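Local coordinates for mucus binding proteinn (Lactobacillus reuteri, PDB 4MT5), which probably binds mucin as a cell-surface adhesin, this fragment being one mucus-binding repeat with a ubiquitin-like beta-grasp fold, at residues 39-43 / 44-48. Residues are numbered along the deposited sequence; the frame is centred on the assembly and turned at random.
Sequences KKYEG and DGYVL
Tyr41 and Tyr46 meet in a local contact at the C-terminal end of helix 35-42, where a Schellman motif turns the chain into strand 46-51. The setting is the mucin-binding domain of the repeat, whose fold is a ubiquitin-like beta-grasp. The carbonyl of Tyr41 accepts the first Schellman bond: Tyr46 N donates to Tyr41 O at 3.1 Å, tilted 22° from the carbonyl plane. Asp44 N adds a weak bond to the same oxygen. The second Schellman bond runs from Gly45 N to Glu42 O, 2.9 Å, and closes a type I turn from Glu42 to Gly45. Gly45 has a positive phi, where a side chain would collide with the carbonyl oxygen of Asp44.

The two tyrosine side chains run side by side. Each has CG beside the backbone N and anti to the carbonyl carbon (chi1 -71° in Tyr41, -73° in Tyr46), and this shared setting helps send both rings the same way. The edge of the Tyr41 ring is turned toward the Tyr46 face in an offset edge-to-face pair, with centroids 5.9 Å apart. The nearest ring atoms are Tyr41 CD1 and Tyr46 CD2, at 4.1 Å. Leu17 of strand 16-24 touches both side chains, and the Tyr46 ring also meets His72. An alanine in place of Tyr46 would probably leave the Tyr41 ring without its aromatic mate and open a gap beside Leu17 and His72.

Glu42 meets the strand through its CA-H, which points at Tyr46 O, with CA and O 3.5 Å apart. Its chain then extends toward Leu48. There a water donates to Glu42 OE2 at 2.5 Å and accepts from Leu48 N at 3.1 Å.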
loop_
_atom_site.group_PDB
_atom_site.type_symbol
_atom_site.label_atom_id
_atom_site.label_comp_id
_atom_site.label_asym_id
_atom_site.label_seq_id
_atom_site.Cartn_x
_atom_site.Cartn_y
_atom_site.Cartn_z
ATOM N N LYS A 39 17.095 1.691 -21.731
ATOM C CA LYS A 39 17.721 2.308 -20.569
ATOM C C LYS A 39 16.882 3.485 -20.046
ATOM O O LYS A 39 16.643 3.596 -18.852
ATOM C CB LYS A 39 19.137 2.765 -20.914
ATOM C CG LYS A 39 20.062 2.904 -19.722
ATOM C CD LYS A 39 20.543 4.337 -19.554
ATOM C CE LYS A 39 21.936 4.359 -18.943
ATOM N NZ LYS A 39 22.938 3.760 -19.889
ATOM N N LYS A 40 16.418 4.343 -20.951
ATOM C CA LYS A 40 15.692 5.554 -20.572
ATOM C C LYS A 40 14.366 5.237 -19.908
ATOM O O LYS A 40 13.968 5.914 -18.963
ATOM C CB LYS A 40 15.456 6.469 -21.781
ATOM C CG LYS A 40 16.683 7.236 -22.268
ATOM C CD LYS A 40 17.036 8.411 -21.355
ATOM C CE LYS A 40 18.192 9.233 -21.930
ATOM N NZ LYS A 40 19.337 8.356 -22.351
ATOM N N TYR A 41 13.677 4.209 -20.392
ATOM C CA TYR A 41 12.373 3.886 -19.825
ATOM C C TYR A 41 12.445 3.087 -18.535
ATOM O O TYR A 41 11.538 3.164 -17.704
ATOM C CB TYR A 41 11.451 3.235 -20.858
ATOM C CG TYR A 41 11.004 4.245 -21.874
ATOM C CD1 TYR A 41 10.118 5.269 -21.525
ATOM C CD2 TYR A 41 11.506 4.216 -23.171
ATOM C CE1 TYR A 41 9.738 6.224 -22.446
ATOM C CE2 TYR A 41 11.131 5.169 -24.101
ATOM C CZ TYR A 41 10.248 6.165 -23.736
ATOM O OH TYR A 41 9.892 7.094 -24.679
ATOM N N GLU A 42 13.527 2.337 -18.360
ATOM C CA GLU A 42 13.733 1.609 -17.112
ATOM C C GLU A 42 13.985 2.581 -15.957
ATOM O O GLU A 42 13.373 2.455 -14.884
ATOM C CB GLU A 42 14.839 0.572 -17.265
ATOM C CG GLU A 42 14.377 -0.635 -18.059
ATOM C CD GLU A 42 15.515 -1.567 -18.458
ATOM O OE1 GLU A 42 16.667 -1.099 -18.612
ATOM O OE2 GLU A 42 15.252 -2.780 -18.622
ATOM N N GLY A 43 14.831 3.583 -16.197
ATOM C CA GLY A 43 14.954 4.722 -15.299
ATOM C C GLY A 43 13.641 5.455 -14.994
ATOM O O GLY A 43 13.589 6.259 -14.061
ATOM N N ASP A 44 12.583 5.193 -15.770
ATOM C CA ASP A 44 11.272 5.833 -15.583
ATOM C C ASP A 44 10.373 4.958 -14.715
ATOM O O ASP A 44 9.246 5.334 -14.391
ATOM C CB ASP A 44 10.546 6.036 -16.942
ATOM C CG ASP A 44 11.014 7.296 -17.744
ATOM O OD1 ASP A 44 12.241 7.559 -17.851
ATOM O OD2 ASP A 44 10.130 8.006 -18.303
ATOM N N GLY A 45 10.848 3.761 -14.395
ATOM C CA GLY A 45 10.039 2.814 -13.652
ATOM C C GLY A 45 9.352 1.744 -14.489
ATOM O O GLY A 45 8.485 1.019 -13.996
ATOM N N TYR A 46 9.742 1.629 -15.754
ATOM C CA TYR A 46 9.133 0.658 -16.671
ATOM C C TYR A 46 9.934 -0.667 -16.701
ATOM O O TYR A 46 11.146 -0.683 -16.447
ATOM C CB TYR A 46 9.020 1.251 -18.096
ATOM C CG TYR A 46 7.953 2.321 -18.338
ATOM C CD1 TYR A 46 6.665 1.973 -18.717
ATOM C CD2 TYR A 46 8.255 3.675 -18.264
ATOM C CE1 TYR A 46 5.690 2.938 -18.974
ATOM C CE2 TYR A 46 7.277 4.655 -18.519
ATOM C CZ TYR A 46 6.001 4.272 -18.870
ATOM O OH TYR A 46 5.020 5.213 -19.116
ATOM N N VAL A 47 9.261 -1.773 -17.017
ATOM C CA VAL A 47 9.923 -3.073 -17.118
ATOM C C VAL A 47 9.810 -3.652 -18.524
ATOM O O VAL A 47 8.711 -3.800 -19.052
ATOM C CB VAL A 47 9.315 -4.079 -16.124
ATOM C CG1 VAL A 47 9.719 -5.514 -16.463
ATOM C CG2 VAL A 47 9.736 -3.730 -14.740
ATOM N N LEU A 48 10.950 -3.990 -19.115
ATOM C CA LEU A 48 10.996 -4.644 -20.417
ATOM C C LEU A 48 10.202 -5.944 -20.444
ATOM O O LEU A 48 10.238 -6.727 -19.497
ATOM C CB LEU A 48 12.441 -4.935 -20.810
ATOM C CG LEU A 48 12.650 -5.349 -22.262
ATOM C CD1 LEU A 48 11.964 -4.370 -23.200
ATOM C CD2 LEU A 48 14.129 -5.396 -22.571
HETATM O O HOH W 1 13.504 -4.089 -17.313
#